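Protein DOA1 (Saccharomyces cerevisiae, PDB 3ODT) probably binds ubiquitin through its WD40 propeller and takes part in regulating the turnover of F-box proteins. Local coordinates at residues D20-V25 with S268-D273; A33-D38 with N63-D68. All coordinates share one frame; numbering follows the deposited sequence.

Contact 1. Residues D20-V25 with S268-D273; sequences DVRDVV and SIWSVD
The Arg22 guanidinium lies over one face of the Trp270 indole, with the two planes tilted by 23°. Arg22 CZ stands 3.7 Å from the centroid of the Trp270 six-membered ring, a cation-pi contact. The bend at chi2 of Arg22 brings CD over the five-membered ring, where it makes a CH-pi contact at 4.0 Å from the centroid. Ser268 CB lies over the opposite face, toward the rim. At the ring edge, Trp270 NE1 donates to Asp20 OD2 at 3.0 Å with an N-H...O angle of 152°. The carboxylate is met on its anti side, somewhat out of its plane. Together the stack and the NE1 bond probably limit how the indole can tilt or turn. Ser271 OG is anti to the backbone N (chi1 -178°) and donates to Asp23 OD1 at 2.7 Å, on the anti lone pair of that oxygen. Asp273 OD2 comes 3.5 Å from Val25 CA, and its hydrogen-bond partner is Ala26 N. Asp20 also belongs to the calcium site with Ser285 and Asn287. The two strands run nearly parallel, their axes 5.2 Å apart. They are the innermost strands of adjacent blades, as in a WD40 beta propeller at the closure of its ring.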
ATOM      1  N   ASP A  20     -13.430   6.460   6.093  1.00  7.66           N
ATOM      2  CA  ASP A  20     -12.788   5.818   4.966  1.00  7.46           C
ATOM      3  C   ASP A  20     -11.756   4.807   5.426  1.00  8.56           C
ATOM      4  O   ASP A  20     -10.990   5.075   6.362  1.00  8.17           O
ATOM      5  CB  ASP A  20     -12.066   6.834   4.064  1.00  7.55           C
ATOM      6  CG  ASP A  20     -13.010   7.747   3.320  1.00 10.10           C
ATOM      7  OD1 ASP A  20     -14.157   7.910   3.733  1.00 15.36           O
ATOM      8  OD2 ASP A  20     -12.589   8.290   2.294  1.00  8.93           O
ATOM      9  N   VAL A  21     -11.693   3.679   4.706  1.00  6.57           N
ATOM     10  CA  VAL A  21     -10.599   2.727   4.880  1.00  7.84           C
ATOM     11  C   VAL A  21      -9.449   3.176   3.981  1.00  7.50           C
ATOM     12  O   VAL A  21      -9.564   3.223   2.763  1.00  8.64           O
ATOM     13  CB  VAL A  21     -11.023   1.303   4.526  1.00  7.45           C
ATOM     14  CG1 VAL A  21      -9.850   0.353   4.705  1.00 11.60           C
ATOM     15  CG2 VAL A  21     -12.210   0.882   5.378  1.00 10.98           C
ATOM     16  N   ARG A  22      -8.332   3.523   4.585  1.00  6.31           N
ATOM     17  CA  ARG A  22      -7.247   4.145   3.859  1.00  8.27           C
ATOM     18  C   ARG A  22      -6.134   3.192   3.439  1.00  6.39           C
ATOM     19  O   ARG A  22      -5.376   3.491   2.527  1.00  8.41           O
ATOM     20  CB  ARG A  22      -6.640   5.240   4.715  1.00  7.72           C
ATOM     21  CG  ARG A  22      -7.566   6.423   5.001  1.00  9.72           C
ATOM     22  CD  ARG A  22      -7.873   7.231   3.748  1.00  9.27           C
ATOM     23  NE  ARG A  22      -6.639   7.573   3.045  1.00 11.77           N
ATOM     24  CZ  ARG A  22      -6.491   8.560   2.182  1.00 13.30           C
ATOM     25  NH1 ARG A  22      -7.502   9.368   1.923  1.00 13.05           N
ATOM     26  NH2 ARG A  22      -5.304   8.747   1.591  1.00 13.94           N
ATOM     27  N   ASP A  23      -6.044   2.064   4.113  1.00  6.53           N
ATOM     28  CA  ASP A  23      -5.013   1.085   3.825  1.00  5.60           C
ATOM     29  C   ASP A  23      -5.413  -0.282   4.366  1.00  5.84           C
ATOM     30  O   ASP A  23      -6.042  -0.394   5.429  1.00  8.30           O
ATOM     31  CB  ASP A  23      -3.666   1.533   4.386  1.00  7.80           C
ATOM     32  CG  ASP A  23      -2.472   1.006   3.556  1.00 10.92           C
ATOM     33  OD1 ASP A  23      -2.680   0.400   2.475  1.00 14.21           O
ATOM     34  OD2 ASP A  23      -1.315   1.242   3.966  1.00  8.57           O
ATOM     35  N   VAL A  24      -5.093  -1.321   3.578  1.00  5.25           N
ATOM     36  CA  VAL A  24      -5.368  -2.716   3.900  1.00  4.44           C
ATOM     37  C   VAL A  24      -4.123  -3.563   3.675  1.00  7.29           C
ATOM     38  O   VAL A  24      -3.296  -3.268   2.798  1.00  8.11           O
ATOM     39  CB  VAL A  24      -6.556  -3.262   3.061  1.00  5.86           C
ATOM     40  CG1 VAL A  24      -7.806  -2.424   3.330  1.00  8.69           C
ATOM     41  CG2 VAL A  24      -6.237  -3.243   1.581  1.00  7.82           C
ATOM     42  N   VAL A  25      -4.011  -4.657   4.424  1.00  5.90           N
ATOM     43  CA  VAL A  25      -2.888  -5.556   4.286  1.00  6.89           C
ATOM     44  C   VAL A  25      -3.338  -6.990   4.534  1.00  5.92           C
ATOM     45  O   VAL A  25      -4.141  -7.261   5.439  1.00  7.78           O
ATOM     46  CB  VAL A  25      -1.700  -5.133   5.232  1.00  9.23           C
ATOM     47  CG1 VAL A  25      -2.073  -5.239   6.719  1.00 10.82           C
ATOM     48  CG2 VAL A  25      -0.444  -5.928   4.943  1.00 12.31           C
ATOM     49  N   SER A 268     -14.045   6.974  -3.814  1.00  7.94           N
ATOM     50  CA  SER A 268     -12.593   6.746  -3.905  1.00  7.30           C
ATOM     51  C   SER A 268     -12.228   5.358  -3.451  1.00  5.78           C
ATOM     52  O   SER A 268     -12.708   4.899  -2.391  1.00  7.77           O
ATOM     53  CB  SER A 268     -11.850   7.716  -2.976  1.00  8.93           C
ATOM     54  OG  SER A 268     -12.191   9.068  -3.229  1.00  8.21           O
ATOM     55  N   ILE A 269     -11.357   4.682  -4.196  1.00  5.96           N
ATOM     56  CA  ILE A 269     -10.820   3.396  -3.753  1.00  6.73           C
ATOM     57  C   ILE A 269      -9.355   3.631  -3.341  1.00  5.47           C
ATOM     58  O   ILE A 269      -8.541   3.965  -4.185  1.00  7.03           O
ATOM     59  CB  ILE A 269     -10.868   2.322  -4.857  1.00  7.17           C
ATOM     60  CG1 ILE A 269     -12.187   2.380  -5.627  1.00  7.29           C
ATOM     61  CG2 ILE A 269     -10.621   0.925  -4.214  1.00  6.96           C
ATOM     62  CD1 ILE A 269     -13.429   2.282  -4.767  1.00  9.89           C
ATOM     63  N   TRP A 270      -9.075   3.554  -2.034  1.00  5.29           N
ATOM     64  CA  TRP A 270      -7.798   3.999  -1.501  1.00  5.12           C
ATOM     65  C   TRP A 270      -6.659   2.995  -1.561  1.00  5.18           C
ATOM     66  O   TRP A 270      -5.496   3.381  -1.651  1.00  7.52           O
ATOM     67  CB  TRP A 270      -7.957   4.468  -0.055  1.00  7.63           C
ATOM     68  CG  TRP A 270      -8.842   5.629   0.078  1.00  7.76           C
ATOM     69  CD1 TRP A 270     -10.052   5.679   0.696  1.00  7.04           C
ATOM     70  CD2 TRP A 270      -8.588   6.938  -0.435  1.00  9.00           C
ATOM     71  NE1 TRP A 270     -10.578   6.948   0.596  1.00  7.29           N
ATOM     72  CE2 TRP A 270      -9.698   7.737  -0.097  1.00  7.29           C
ATOM     73  CE3 TRP A 270      -7.543   7.500  -1.163  1.00 10.81           C
ATOM     74  CZ2 TRP A 270      -9.785   9.075  -0.449  1.00  8.34           C
ATOM     75  CZ3 TRP A 270      -7.620   8.848  -1.504  1.00  8.88           C
ATOM     76  CH2 TRP A 270      -8.751   9.608  -1.173  1.00  9.66           C
ATOM     77  N   SER A 271      -6.998   1.721  -1.403  1.00  5.82           N
ATOM     78  CA  SER A 271      -5.958   0.731  -1.180  1.00  7.04           C
ATOM     79  C   SER A 271      -6.380  -0.660  -1.630  1.00  6.20           C
ATOM     80  O   SER A 271      -7.555  -1.049  -1.538  1.00  6.79           O
ATOM     81  CB  SER A 271      -5.642   0.694   0.323  1.00  7.83           C
ATOM     82  OG  SER A 271      -4.589  -0.229   0.604  1.00  8.43           O
ATOM     83  N   VAL A 272      -5.409  -1.375  -2.173  1.00  5.52           N
ATOM     84  CA  VAL A 272      -5.518  -2.805  -2.440  1.00  5.43           C
ATOM     85  C   VAL A 272      -4.304  -3.535  -1.902  1.00  6.81           C
ATOM     86  O   VAL A 272      -3.202  -2.957  -1.763  1.00  7.46           O
ATOM     87  CB  VAL A 272      -5.623  -3.112  -3.951  1.00  6.84           C
ATOM     88  CG1 VAL A 272      -6.983  -2.662  -4.489  1.00 10.05           C
ATOM     89  CG2 VAL A 272      -4.507  -2.391  -4.731  1.00 10.59           C
ATOM     90  N   ASP A 273      -4.517  -4.800  -1.569  1.00  6.98           N
ATOM     91  CA  ASP A 273      -3.418  -5.711  -1.281  1.00  6.01           C
ATOM     92  C   ASP A 273      -3.848  -7.089  -1.748  1.00  7.51           C
ATOM     93  O   ASP A 273      -5.020  -7.322  -1.998  1.00 13.39           O
ATOM     94  CB  ASP A 273      -3.057  -5.708   0.202  1.00  8.01           C
ATOM     95  CG  ASP A 273      -1.625  -6.206   0.470  1.00  9.95           C
ATOM     96  OD1 ASP A 273      -0.753  -5.894  -0.334  1.00 23.63           O
ATOM     97  OD2 ASP A 273      -1.371  -6.870   1.470  1.00 10.87           O
TER

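Contact 2. Residues A33-D38 with N63-D68; sequences ASVSRD and NSVCYD
Next to the packing of Val35 on Val65, Ser36 OG is gripped by two backbone groups. It accepts from Asp38 N at 2.9 Å, with a nearly straight N-H...O angle of 172°, which makes an ST turn at the end of strand 33-36. The same hydroxyl is hydrogen-bonded to Asp20 O.

The contact across the segments is apolar. Val35 CG1 is anti to the carbonyl carbon (chi1 -58°) and presses on Val65 CB at 3.7 Å. It also meets Val65 CG2 at 3.8 Å. The other branch, Val35 CG2, rests against backbone and lies 3.8 Å from Ser64 O. The two valines cross obliquely. At the margin, Arg37 CG comes 4.4 Å from Asn63 OD1, while Asn63 ND2 is hydrogen-bonded to Asn106. Phe76, from strand 73-78, also touches Val35. An alanine in place of Val35 would probably open a gap beside Val65 and leave the backbone of Ser64 without its methyl neighbour.

The strands run antiparallel at 162° with axes 6.6 Å apart. They belong to different blades, and no hydrogen bond joins the two segments. Just beyond them a backbone hydrogen bond joins Ser36 to Leu62. Within the segments the contact is van der Waals packing of Val35 on Val65 and on the backbone of Ser64, while polar atoms such as Ser36 OG and Asn63 ND2 find their partners outside the pair of valines.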
ATOM      1  N   ALA A  33      -5.986  -7.026   7.639  1.00  7.01           N
ATOM      2  CA  ALA A  33      -6.051  -5.872   8.522  1.00  8.10           C
ATOM      3  C   ALA A  33      -6.298  -4.592   7.743  1.00  6.62           C
ATOM      4  O   ALA A  33      -5.957  -4.469   6.564  1.00  7.47           O
ATOM      5  CB  ALA A  33      -4.798  -5.762   9.357  1.00  8.88           C
ATOM      6  N   SER A  34      -6.920  -3.639   8.409  1.00  6.11           N
ATOM      7  CA  SER A  34      -7.275  -2.379   7.767  1.00  7.30           C
ATOM      8  C   SER A  34      -7.147  -1.249   8.764  1.00  6.13           C
ATOM      9  O   SER A  34      -7.269  -1.453   9.959  1.00  6.54           O
ATOM     10  CB  SER A  34      -8.713  -2.440   7.242  1.00  9.03           C
ATOM     11  OG  SER A  34      -9.608  -2.766   8.302  1.00  7.44           O
ATOM     12  N   VAL A  35      -6.890  -0.048   8.238  1.00  5.60           N
ATOM     13  CA  VAL A  35      -6.857   1.150   9.065  1.00  5.81           C
ATOM     14  C   VAL A  35      -7.692   2.219   8.402  1.00  5.22           C
ATOM     15  O   VAL A  35      -7.953   2.173   7.189  1.00  5.74           O
ATOM     16  CB  VAL A  35      -5.417   1.639   9.323  1.00  6.35           C
ATOM     17  CG1 VAL A  35      -4.543   0.563  10.006  1.00 10.07           C
ATOM     18  CG2 VAL A  35      -4.776   2.118   8.038  1.00  7.75           C
ATOM     19  N   SER A  36      -8.122   3.192   9.187  1.00  6.79           N
ATOM     20  CA  SER A  36      -9.170   4.077   8.751  1.00  7.60           C
ATOM     21  C   SER A  36      -9.007   5.461   9.348  1.00  9.28           C
ATOM     22  O   SER A  36      -8.367   5.628  10.392  1.00  5.46           O
ATOM     23  CB  SER A  36     -10.517   3.463   9.186  1.00  6.53           C
ATOM     24  OG  SER A  36     -11.593   4.361   9.099  1.00  7.03           O
ATOM     25  N   ARG A  37      -9.630   6.450   8.727  1.00  7.16           N
ATOM     26  CA  ARG A  37      -9.766   7.762   9.340  1.00  6.99           C
ATOM     27  C   ARG A  37     -10.585   7.743  10.635  1.00  7.55           C
ATOM     28  O   ARG A  37     -10.584   8.732  11.372  1.00  9.89           O
ATOM     29  CB  ARG A  37     -10.351   8.722   8.337  1.00 11.39           C
ATOM     30  CG  ARG A  37      -9.376   9.088   7.233  1.00 10.92           C
ATOM     31  CD  ARG A  37     -10.133   9.769   6.107  1.00 10.48           C
ATOM     32  NE  ARG A  37     -10.791  11.008   6.507  1.00 12.44           N
ATOM     33  CZ  ARG A  37     -10.241  12.215   6.411  1.00 13.82           C
ATOM     34  NH1 ARG A  37      -9.002  12.358   5.944  1.00 10.47           N
ATOM     35  NH2 ARG A  37     -10.929  13.286   6.776  1.00 14.72           N
ATOM     36  N   ASP A  38     -11.256   6.630  10.937  1.00  8.23           N
ATOM     37  CA  ASP A  38     -11.951   6.486  12.224  1.00  8.68           C
ATOM     38  C   ASP A  38     -10.981   6.237  13.397  1.00  7.37           C
ATOM     39  O   ASP A  38     -11.393   6.161  14.547  1.00  9.94           O
ATOM     40  CB  ASP A  38     -13.080   5.426  12.180  1.00  8.88           C
ATOM     41  CG  ASP A  38     -12.579   3.984  12.064  1.00  8.79           C
ATOM     42  OD1 ASP A  38     -11.366   3.732  12.191  1.00  8.14           O
ATOM     43  OD2 ASP A  38     -13.439   3.075  11.868  1.00 10.07           O
ATOM     44  N   ASN A  63      -3.654   6.238   8.107  1.00  5.99           N
ATOM     45  CA  ASN A  63      -3.507   6.273   6.655  1.00  6.72           C
ATOM     46  C   ASN A  63      -2.676   5.170   6.040  1.00  5.72           C
ATOM     47  O   ASN A  63      -2.724   4.951   4.835  1.00  8.24           O
ATOM     48  CB  ASN A  63      -2.970   7.629   6.238  1.00  8.60           C
ATOM     49  CG  ASN A  63      -3.981   8.739   6.469  1.00 10.41           C
ATOM     50  OD1 ASN A  63      -5.139   8.604   6.096  1.00 12.03           O
ATOM     51  ND2 ASN A  63      -3.546   9.832   7.116  1.00  9.63           N
ATOM     52  N   SER A  64      -1.922   4.459   6.873  1.00  5.60           N
ATOM     53  CA  SER A  64      -1.027   3.426   6.386  1.00  5.72           C
ATOM     54  C   SER A  64      -0.950   2.256   7.379  1.00  6.17           C
ATOM     55  O   SER A  64      -1.068   2.429   8.611  1.00  6.01           O
ATOM     56  CB  SER A  64       0.350   4.032   6.120  1.00  9.73           C
ATOM     57  OG  SER A  64       0.871   4.636   7.280  1.00  9.70           O
ATOM     58  N   VAL A  65      -0.698   1.080   6.821  1.00  6.42           N
ATOM     59  CA  VAL A  65      -0.540  -0.144   7.600  1.00  8.39           C
ATOM     60  C   VAL A  65       0.392  -1.080   6.834  1.00  8.17           C
ATOM     61  O   VAL A  65       0.461  -1.042   5.588  1.00  9.15           O
ATOM     62  CB  VAL A  65      -1.923  -0.849   7.836  1.00  5.79           C
ATOM     63  CG1 VAL A  65      -2.479  -1.433   6.532  1.00  8.65           C
ATOM     64  CG2 VAL A  65      -1.867  -1.907   8.937  1.00  6.97           C
ATOM     65  N   CYS A  66       1.120  -1.902   7.593  1.00  6.27           N
ATOM     66  CA  CYS A  66       1.852  -3.034   7.036  1.00  9.21           C
ATOM     67  C   CYS A  66       1.965  -4.093   8.119  1.00  6.41           C
ATOM     68  O   CYS A  66       1.510  -3.893   9.256  1.00  7.85           O
ATOM     69  CB  CYS A  66       3.220  -2.631   6.480  1.00  9.11           C
ATOM     70  SG  CYS A  66       4.437  -2.149   7.717  1.00  9.39           S
ATOM     71  N   TYR A  67       2.578  -5.213   7.764  1.00  8.06           N
ATOM     72  CA  TYR A  67       2.618  -6.359   8.652  1.00  8.39           C
ATOM     73  C   TYR A  67       4.051  -6.886   8.731  1.00  7.44           C
ATOM     74  O   TYR A  67       4.659  -7.215   7.710  1.00  9.04           O
ATOM     75  CB  TYR A  67       1.670  -7.455   8.167  1.00  9.12           C
ATOM     76  CG  TYR A  67       1.716  -8.717   9.012  1.00  7.68           C
ATOM     77  CD1 TYR A  67       1.435  -8.673  10.375  1.00  8.15           C
ATOM     78  CD2 TYR A  67       2.020  -9.957   8.447  1.00 10.35           C
ATOM     79  CE1 TYR A  67       1.473  -9.791  11.142  1.00  9.58           C
ATOM     80  CE2 TYR A  67       2.053 -11.090   9.221  1.00 11.67           C
ATOM     81  CZ  TYR A  67       1.792 -10.998  10.581  1.00  9.17           C
ATOM     82  OH  TYR A  67       1.825 -12.112  11.397  1.00 12.80           O
ATOM     83  N   ASP A  68       4.587  -6.890   9.953  1.00  8.08           N
ATOM     84  CA  ASP A  68       5.882  -7.471  10.262  1.00  9.47           C
ATOM     85  C   ASP A  68       5.590  -8.927  10.616  1.00  9.95           C
ATOM     86  O   ASP A  68       5.053  -9.256  11.680  1.00  9.56           O
ATOM     87  CB  ASP A  68       6.560  -6.729  11.418  1.00 13.31           C
ATOM     88  CG  ASP A  68       7.856  -7.403  11.903  1.00 14.71           C
ATOM     89  OD1 ASP A  68       8.052  -8.639  11.713  1.00 14.71           O
ATOM     90  OD2 ASP A  68       8.688  -6.686  12.525  1.00 17.90           O
TER

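The two contacts have centres about 8 Å apart and share one blade, in which strands 21-26 and 31-36 are neighbours. Val25 O and Ala33 N, 2.9 Å apart, are probably hydrogen-bonded between them. Contact 1 joins this blade to the one that closes the ring, and contact 2 joins it to the following blade. Asp23 works on both sides: while OD1 serves contact 1, OD2 accepts from Val65 N and lies 3.3 Å from Ser64 CA. Arg22 reaches both as well, its CG 3.4 Å from Asn63 OD1. Through Asp20 the calcium site borders contact 1 directly, and it meets contact 2 only by way of the shared blade.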